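Long-range contacts in putative 2,5-diketo-D-gluconic acid reductase B (Sinorhizobium meliloti, PDB 3UP8), which probably reduces methylglyoxal to hydroxyacetone with NADPH, as a TIM-barrel member of the aldo/keto reductase family: residues Met165-Ala169 against Thr195-Met201; Asp217-Ile223 against Ala275-Leu279; Pro86-Val90 against Thr119-Asp123. All coordinates share one frame; numbering follows the deposited sequence.

Interaction 1: residues Met165-Ala169 against Thr195-Met201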
loop_
_atom_site.group_PDB
_atom_site.type_symbol
_atom_site.label_atom_id
_atom_site.label_comp_id
_atom_site.label_asym_id
_atom_site.label_seq_id
_atom_site.Cartn_x
_atom_site.Cartn_y
_atom_site.Cartn_z
HETATM N N MSE A 165 -11.649 5.260 10.257
HETATM C CA MSE A 165 -11.032 6.250 9.398
HETATM C C MSE A 165 -11.463 7.632 9.874
HETATM O O MSE A 165 -10.630 8.526 10.042
HETATM C CB MSE A 165 -11.445 6.044 7.932
HETATM C CG MSE A 165 -10.852 4.772 7.293
HETATM SE SE MSE A 165 -11.759 4.337 5.603
HETATM C CE MSE A 165 -11.153 5.844 4.589
ATOM N N GLU A 166 -12.768 7.788 10.113
ATOM C CA GLU A 166 -13.317 9.061 10.572
ATOM C C GLU A 166 -12.719 9.407 11.926
ATOM O O GLU A 166 -12.328 10.554 12.149
ATOM C CB GLU A 166 -14.853 9.020 10.613
ATOM C CG GLU A 166 -15.487 9.068 9.211
ATOM C CD GLU A 166 -16.918 8.505 9.141
ATOM O OE1 GLU A 166 -17.597 8.374 10.197
ATOM O OE2 GLU A 166 -17.365 8.190 8.008
ATOM N N GLU A 167 -12.622 8.409 12.808
ATOM C CA GLU A 167 -12.044 8.610 14.137
ATOM C C GLU A 167 -10.569 9.014 14.045
ATOM O O GLU A 167 -10.151 9.963 14.690
ATOM C CB GLU A 167 -12.217 7.371 15.042
ATOM C CG GLU A 167 -11.493 7.497 16.396
ATOM C CD GLU A 167 -11.628 6.276 17.301
ATOM O OE1 GLU A 167 -11.541 5.126 16.814
ATOM O OE2 GLU A 167 -11.795 6.474 18.522
ATOM N N ALA A 168 -9.793 8.301 13.232
ATOM C CA ALA A 168 -8.376 8.658 13.044
ATOM C C ALA A 168 -8.173 10.084 12.525
ATOM O O ALA A 168 -7.365 10.835 13.070
ATOM C CB ALA A 168 -7.660 7.626 12.159
ATOM N N ALA A 169 -8.928 10.472 11.499
ATOM C CA ALA A 169 -8.863 11.833 10.959
ATOM C C ALA A 169 -9.221 12.886 12.016
ATOM O O ALA A 169 -8.576 13.937 12.107
ATOM C CB ALA A 169 -9.788 11.963 9.716
ATOM N N THR A 195 -15.521 7.183 1.810
ATOM C CA THR A 195 -15.040 7.830 3.037
ATOM C C THR A 195 -13.649 8.416 2.816
ATOM O O THR A 195 -13.389 9.549 3.199
ATOM C CB THR A 195 -15.056 6.857 4.232
ATOM O OG1 THR A 195 -16.400 6.460 4.493
ATOM C CG2 THR A 195 -14.484 7.490 5.491
ATOM N N ALA A 196 -12.760 7.656 2.177
ATOM C CA ALA A 196 -11.417 8.169 1.869
ATOM C C ALA A 196 -11.482 9.508 1.149
ATOM O O ALA A 196 -10.849 10.476 1.563
ATOM C CB ALA A 196 -10.624 7.156 1.052
ATOM N N ARG A 197 -12.257 9.560 0.071
ATOM C CA ARG A 197 -12.389 10.764 -0.740
ATOM C C ARG A 197 -12.986 11.963 0.021
ATOM O O ARG A 197 -12.528 13.097 -0.143
ATOM C CB ARG A 197 -13.179 10.456 -2.019
ATOM C CG ARG A 197 -12.363 9.651 -3.031
ATOM C CD ARG A 197 -13.235 9.060 -4.121
ATOM N NE ARG A 197 -12.458 8.255 -5.069
ATOM C CZ ARG A 197 -12.955 7.214 -5.734
ATOM N NH1 ARG A 197 -14.217 6.858 -5.541
ATOM N NH2 ARG A 197 -12.196 6.519 -6.576
ATOM N N ARG A 198 -13.979 11.711 0.865
ATOM C CA ARG A 198 -14.510 12.760 1.745
ATOM C C ARG A 198 -13.450 13.289 2.721
ATOM O O ARG A 198 -13.357 14.500 2.950
ATOM C CB ARG A 198 -15.735 12.261 2.507
ATOM C CG ARG A 198 -16.438 13.353 3.331
ATOM C CD ARG A 198 -17.687 12.854 4.064
ATOM N NE ARG A 198 -17.393 11.811 5.052
ATOM C CZ ARG A 198 -16.890 12.036 6.267
ATOM N NH1 ARG A 198 -16.603 13.275 6.672
ATOM N NH2 ARG A 198 -16.668 11.014 7.078
ATOM N N LEU A 199 -12.632 12.390 3.265
ATOM C CA LEU A 199 -11.622 12.781 4.248
ATOM C C LEU A 199 -10.310 13.245 3.604
ATOM O O LEU A 199 -9.425 13.761 4.281
ATOM C CB LEU A 199 -11.380 11.652 5.262
ATOM C CG LEU A 199 -12.585 11.218 6.104
ATOM C CD1 LEU A 199 -12.298 9.920 6.846
ATOM C CD2 LEU A 199 -13.013 12.312 7.102
ATOM N N GLY A 200 -10.202 13.079 2.288
ATOM C CA GLY A 200 -9.017 13.526 1.564
ATOM C C GLY A 200 -7.860 12.552 1.607
ATOM O O GLY A 200 -6.754 12.882 1.179
HETATM N N MSE A 201 -8.084 11.349 2.125
HETATM C CA MSE A 201 -7.019 10.359 2.102
HETATM C C MSE A 201 -7.120 9.479 0.857
HETATM O O MSE A 201 -8.157 9.446 0.211
HETATM C CB MSE A 201 -6.996 9.533 3.380
HETATM C CG MSE A 201 -8.168 8.616 3.590
HETATM SE SE MSE A 201 -8.109 7.810 5.392
HETATM C CE MSE A 201 -8.596 9.346 6.442
#

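Interaction 2: residues Asp217-Ile223 against Ala275-Leu279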
loop_
_atom_site.group_PDB
_atom_site.type_symbol
_atom_site.label_atom_id
_atom_site.label_comp_id
_atom_site.label_asym_id
_atom_site.label_seq_id
_atom_site.Cartn_x
_atom_site.Cartn_y
_atom_site.Cartn_z
ATOM N N ASP A 217 -8.750 -15.743 -13.947
ATOM C CA ASP A 217 -10.063 -15.207 -14.261
ATOM C C ASP A 217 -10.247 -15.062 -15.773
ATOM O O ASP A 217 -9.425 -14.427 -16.441
ATOM C CB ASP A 217 -10.295 -13.872 -13.554
ATOM C CG ASP A 217 -11.748 -13.440 -13.589
ATOM O OD1 ASP A 217 -12.219 -13.033 -14.668
ATOM O OD2 ASP A 217 -12.422 -13.485 -12.539
ATOM N N PRO A 218 -11.325 -15.662 -16.313
ATOM C CA PRO A 218 -11.593 -15.619 -17.759
ATOM C C PRO A 218 -11.962 -14.223 -18.261
ATOM O O PRO A 218 -11.522 -13.833 -19.346
ATOM C CB PRO A 218 -12.776 -16.582 -17.935
ATOM C CG PRO A 218 -13.439 -16.629 -16.586
ATOM C CD PRO A 218 -12.328 -16.466 -15.586
ATOM N N LEU A 219 -12.760 -13.478 -17.493
ATOM C CA LEU A 219 -13.095 -12.115 -17.889
ATOM C C LEU A 219 -11.837 -11.237 -17.965
ATOM O O LEU A 219 -11.661 -10.474 -18.925
ATOM C CB LEU A 219 -14.159 -11.495 -16.978
ATOM C CG LEU A 219 -14.485 -10.007 -17.209
ATOM C CD1 LEU A 219 -15.256 -9.767 -18.510
ATOM C CD2 LEU A 219 -15.256 -9.423 -16.030
ATOM N N LEU A 220 -10.963 -11.363 -16.968
ATOM C CA LEU A 220 -9.726 -10.568 -16.922
ATOM C C LEU A 220 -8.730 -10.962 -18.009
ATOM O O LEU A 220 -8.006 -10.115 -18.529
ATOM C CB LEU A 220 -9.068 -10.635 -15.539
ATOM C CG LEU A 220 -9.929 -10.203 -14.346
ATOM C CD1 LEU A 220 -9.126 -10.264 -13.042
ATOM C CD2 LEU A 220 -10.545 -8.825 -14.552
ATOM N N THR A 221 -8.696 -12.246 -18.353
ATOM C CA THR A 221 -7.875 -12.711 -19.468
ATOM C C THR A 221 -8.431 -12.173 -20.789
ATOM O O THR A 221 -7.664 -11.846 -21.697
ATOM C CB THR A 221 -7.781 -14.252 -19.502
ATOM O OG1 THR A 221 -7.267 -14.725 -18.253
ATOM C CG2 THR A 221 -6.864 -14.719 -20.620
ATOM N N GLU A 222 -9.757 -12.067 -20.879
ATOM C CA GLU A 222 -10.417 -11.557 -22.078
ATOM C C GLU A 222 -10.095 -10.080 -22.286
ATOM O O GLU A 222 -9.732 -9.654 -23.390
ATOM C CB GLU A 222 -11.936 -11.759 -22.019
ATOM C CG GLU A 222 -12.623 -11.459 -23.361
ATOM C CD GLU A 222 -14.122 -11.219 -23.254
ATOM O OE1 GLU A 222 -14.778 -11.763 -22.331
ATOM O OE2 GLU A 222 -14.653 -10.496 -24.123
ATOM N N ILE A 223 -10.230 -9.299 -21.220
ATOM C CA ILE A 223 -9.949 -7.874 -21.302
ATOM C C ILE A 223 -8.472 -7.654 -21.599
ATOM O O ILE A 223 -8.128 -6.829 -22.442
ATOM C CB ILE A 223 -10.422 -7.129 -20.052
ATOM C CG1 ILE A 223 -11.949 -7.220 -19.957
ATOM C CG2 ILE A 223 -9.987 -5.670 -20.099
ATOM C CD1 ILE A 223 -12.546 -6.726 -18.642
ATOM N N ALA A 275 -17.334 -3.763 -15.712
ATOM C CA ALA A 275 -17.332 -5.232 -15.757
ATOM C C ALA A 275 -16.417 -5.846 -14.700
ATOM O O ALA A 275 -16.777 -6.843 -14.056
ATOM C CB ALA A 275 -16.930 -5.721 -17.134
ATOM N N VAL A 276 -15.228 -5.266 -14.532
ATOM C CA VAL A 276 -14.306 -5.737 -13.489
ATOM C C VAL A 276 -14.925 -5.507 -12.114
ATOM O O VAL A 276 -14.802 -6.353 -11.229
ATOM C CB VAL A 276 -12.907 -5.112 -13.606
ATOM C CG1 VAL A 276 -12.038 -5.521 -12.429
ATOM C CG2 VAL A 276 -12.244 -5.574 -14.881
ATOM N N ARG A 277 -15.623 -4.384 -11.960
ATOM C CA ARG A 277 -16.327 -4.046 -10.723
ATOM C C ARG A 277 -17.392 -5.095 -10.337
ATOM O O ARG A 277 -17.630 -5.341 -9.139
ATOM C CB ARG A 277 -16.945 -2.647 -10.844
ATOM C CG ARG A 277 -17.427 -2.032 -9.529
ATOM C CD ARG A 277 -18.438 -0.907 -9.777
ATOM N NE ARG A 277 -19.482 -0.853 -8.739
ATOM C CZ ARG A 277 -20.570 -1.634 -8.695
ATOM N NH1 ARG A 277 -20.790 -2.563 -9.624
ATOM N NH2 ARG A 277 -21.446 -1.497 -7.703
ATOM N N GLU A 278 -18.011 -5.712 -11.348
ATOM C CA GLU A 278 -19.032 -6.762 -11.152
ATOM C C GLU A 278 -18.507 -8.063 -10.532
ATOM O O GLU A 278 -19.298 -8.911 -10.113
ATOM C CB GLU A 278 -19.728 -7.117 -12.477
ATOM C CG GLU A 278 -20.522 -5.994 -13.131
ATOM C CD GLU A 278 -21.651 -5.441 -12.260
ATOM O OE1 GLU A 278 -22.100 -6.132 -11.308
ATOM O OE2 GLU A 278 -22.095 -4.301 -12.548
ATOM N N LEU A 279 -17.187 -8.228 -10.505
ATOM C CA LEU A 279 -16.568 -9.431 -9.955
ATOM C C LEU A 279 -16.608 -9.530 -8.426
ATOM O O LEU A 279 -16.256 -10.571 -7.882
ATOM C CB LEU A 279 -15.126 -9.584 -10.463
ATOM C CG LEU A 279 -14.940 -9.816 -11.965
ATOM C CD1 LEU A 279 -13.454 -9.820 -12.328
ATOM C CD2 LEU A 279 -15.628 -11.108 -12.413
#

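Interaction 3: residues Pro86-Val90 against Thr119-Asp123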
loop_
_atom_site.group_PDB
_atom_site.type_symbol
_atom_site.label_atom_id
_atom_site.label_comp_id
_atom_site.label_asym_id
_atom_site.label_seq_id
_atom_site.Cartn_x
_atom_site.Cartn_y
_atom_site.Cartn_z
ATOM N N PRO A 86 19.157 8.353 -4.833
ATOM C CA PRO A 86 19.171 9.235 -3.669
ATOM C C PRO A 86 17.967 8.912 -2.778
ATOM O O PRO A 86 16.922 8.485 -3.284
ATOM C CB PRO A 86 19.055 10.641 -4.275
ATOM C CG PRO A 86 19.534 10.482 -5.702
ATOM C CD PRO A 86 19.124 9.097 -6.107
ATOM N N ARG A 87 18.137 9.080 -1.469
ATOM C CA ARG A 87 17.085 8.778 -0.507
ATOM C C ARG A 87 15.837 9.588 -0.794
ATOM O O ARG A 87 14.725 9.059 -0.717
ATOM C CB ARG A 87 17.568 9.032 0.928
ATOM C CG ARG A 87 16.442 9.030 1.985
ATOM C CD ARG A 87 15.899 7.630 2.232
ATOM N NE ARG A 87 14.764 7.618 3.161
ATOM C CZ ARG A 87 13.486 7.788 2.814
ATOM N NH1 ARG A 87 13.138 8.012 1.547
ATOM N NH2 ARG A 87 12.543 7.740 3.747
ATOM N N ALA A 88 16.031 10.861 -1.136
ATOM C CA ALA A 88 14.937 11.790 -1.403
ATOM C C ALA A 88 14.061 11.373 -2.593
ATOM O O ALA A 88 12.940 11.863 -2.742
ATOM C CB ALA A 88 15.478 13.220 -1.598
ATOM N N ASP A 89 14.571 10.466 -3.425
ATOM C CA ASP A 89 13.839 9.997 -4.608
ATOM C C ASP A 89 12.995 8.752 -4.340
ATOM O O ASP A 89 12.216 8.341 -5.204
ATOM C CB ASP A 89 14.803 9.692 -5.765
ATOM C CG ASP A 89 15.494 10.939 -6.312
ATOM O OD1 ASP A 89 15.068 12.077 -6.005
ATOM O OD2 ASP A 89 16.471 10.763 -7.063
ATOM N N VAL A 90 13.167 8.134 -3.173
ATOM C CA VAL A 90 12.395 6.939 -2.845
ATOM C C VAL A 90 11.323 7.298 -1.822
ATOM O O VAL A 90 11.571 8.071 -0.903
ATOM C CB VAL A 90 13.281 5.784 -2.310
ATOM C CG1 VAL A 90 12.437 4.564 -1.926
ATOM C CG2 VAL A 90 14.322 5.363 -3.360
ATOM N N THR A 119 18.109 4.695 7.514
ATOM C CA THR A 119 17.713 6.058 7.161
ATOM C C THR A 119 17.181 6.737 8.426
ATOM O O THR A 119 16.771 6.054 9.358
ATOM C CB THR A 119 16.676 6.088 5.997
ATOM O OG1 THR A 119 16.258 7.441 5.746
ATOM C CG2 THR A 119 15.443 5.215 6.311
ATOM N N ASP A 120 17.221 8.065 8.475
ATOM C CA ASP A 120 16.734 8.775 9.670
ATOM C C ASP A 120 15.218 9.056 9.665
ATOM O O ASP A 120 14.685 9.573 10.641
ATOM C CB ASP A 120 17.526 10.065 9.907
ATOM C CG ASP A 120 17.191 11.173 8.911
ATOM O OD1 ASP A 120 16.907 10.912 7.723
ATOM O OD2 ASP A 120 17.210 12.344 9.339
ATOM N N HIS A 121 14.545 8.715 8.575
ATOM C CA HIS A 121 13.095 8.932 8.467
ATOM C C HIS A 121 12.496 7.964 7.461
ATOM O O HIS A 121 13.186 7.480 6.546
ATOM C CB HIS A 121 12.769 10.373 8.025
ATOM C CG HIS A 121 13.170 10.682 6.615
ATOM N ND1 HIS A 121 14.471 10.966 6.257
ATOM C CD2 HIS A 121 12.442 10.757 5.473
ATOM C CE1 HIS A 121 14.532 11.189 4.954
ATOM N NE2 HIS A 121 13.313 11.072 4.454
ATOM N N VAL A 122 11.220 7.675 7.651
ATOM C CA VAL A 122 10.427 7.060 6.611
ATOM C C VAL A 122 9.514 8.124 6.012
ATOM O O VAL A 122 9.200 9.122 6.655
ATOM C CB VAL A 122 9.595 5.867 7.103
ATOM C CG1 VAL A 122 10.516 4.711 7.510
ATOM C CG2 VAL A 122 8.657 6.259 8.263
ATOM N N ASP A 123 9.093 7.906 4.777
ATOM C CA ASP A 123 8.143 8.811 4.175
ATOM C C ASP A 123 6.758 8.629 4.779
ATOM O O ASP A 123 6.042 9.609 4.941
ATOM C CB ASP A 123 8.126 8.640 2.664
ATOM C CG ASP A 123 9.481 8.979 2.040
ATOM O OD1 ASP A 123 9.666 10.140 1.651
ATOM O OD2 ASP A 123 10.369 8.107 1.993
#

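Interaction 1: residues Met165-Ala169 against Thr195-Met201
Two neighbouring helices on the outside of the TIM barrel, 162-171 and 190-199, meet where Met-165 (selenomethionine) and Glu-166 face Thr-195, Ala-196, Arg-198 and Leu-199. Their short segments run nearly parallel, 19° apart, with an axis separation of 10.8 Å, so side chains rather than backbones fill the gap. Bent at chi3 (67°), the Met-165 chain turns its methyl CE onto the start of the second segment, 3.8 Å from Ala-196 CB. The same methyl lies 3.7 Å from the selenium of Met-201, which is also a selenomethionine. Met-201 reaches this position because the helix stops in a Schellman motif: Gly-200, with positive phi, is its C' residue, and Met-201 N bonds back to Ala-196 O at 3.0 Å. Beneath the pair, the barrel wall supplies Asn-179 to Met-165 and Ile-176 to Met-201. Leu-199 splits its branches, CD1 resting 4.1 Å from Met-165 CB and CD2 4.2 Å from Ala-169 CB. On the outer side Glu-166 OE2 forms a salt bridge with Arg-198 NH2 at 3.1 Å, the carboxylate approaching the guanidinium edge with its plane steeply turned, 68° away.

Interaction 2: residues Asp217-Ile223 against Ala275-Leu279
In Leu-219, chi1 of 174° sends CG toward the other segment and chi2 of 71° turns CD2 onto Ala-275 and Leu-279. From the other segment, Leu-279 has CG trans to its carbonyl carbon (chi1 -65°), and both of its methyls then point at helix 218-227. CD2 of Leu-219 comes 3.6 Å from Ala-275 O and 4.0 Å from Leu-279 CD2. Deeper in, Leu-220 crosses Val-276 at about a right angle, its CD2 lying 3.7 Å from Val-276 CG2. That valine methyl also receives Ile-223 CD1 at 3.9 Å, while Trp-238 and Val-234 of helix 231-240 back Val-276 and Ile-223 respectively. Asp-217 is the N-cap of helix 218-227: its OD1 accepts from Leu-220 N at 3.1 Å, on the anti side but tilted out of the carboxylate plane. OD2 accepts from Tyr-186 OH and, across the contact, lies 3.8 Å from Leu-279 CD1. With an alanine here, Leu-220 N would probably lose its capping acceptor and Tyr-186 its carboxylate partner, and a gap would be likely to open beside the Leu-279 methyls. No hydrogen bond joins the two segments, so their cohesion is dispersive; the carboxylate, though set against methyls, has its oxygens engaged by the helix start and the tyrosine, and the helix N terminus is likely to favour its negative charge.

Interaction 3: residues Pro86-Val90 against Thr119-Asp123
The guanidinium of Arg-87 stacks over the imidazole of His-121, centres 4.2 Å apart and planes 15° apart, with His-121 NE2 under its rim, while oxygens of Thr-119, His-121 and Asp-123 and the CA of Val-122 lie along its edge. NE donates to Thr-119 OG1 at 3.0 Å. NH2 gives a nearly straight bond (173°) to His-121 O at 2.9 Å, reaching that carbonyl from above its plane. NH1 and NH2 together grip one atom, Asp-123 OD2, each at 2.8 Å; NH1 meets its syn lone pair, whereas NH2 comes from above the carboxylate plane. All four bonds keep close to the guanidinium plane, which fixes the rotation of the group. A bend at chi2 (72°) directs the arginine chain across the gap to this position. The ring is steadied in its own plane by ND1, which donates to Asp-120 OD1 at 2.8 Å. Val-90 O and Asp-123 OD2, two acceptors 3.1 Å apart, are brought close, and the arginine charge is likely to ease their repulsion. Asp-123 OD2 has a further donor, Leu-92 N, the backbone of strand 91-96. The contact thus clamps the chain entering strand 91-96 to the start of strand 122-127, across the N-terminal ends of two adjacent parallel strands joined by a beta-alpha-beta crossover, as in a TIM barrel, whose catalytic face lies at the opposite strand ends.

Overall arrangement
From the N terminus, interaction 3 comes first: residues 86-90 and 119-123 close a loop holding strand 91-96 and helix 103-117. Interaction 1 follows, joining helices 162-171 and 190-199 around strand 176-182. Interaction 2 comes last, and its loop contains helix 231-240, strand 245-249 and helix 254-261. The three are strictly in series, with none nested and none crossing. They are also separate in space: nearest atoms of interactions 1 and 2 are about 10 Å apart, and interactions 2 and 3, with centres 38 Å apart, flank the chain's centre on opposite sides. Strand entrances, outer helices and peripheral helices are thereby tied independently around one closed barrel.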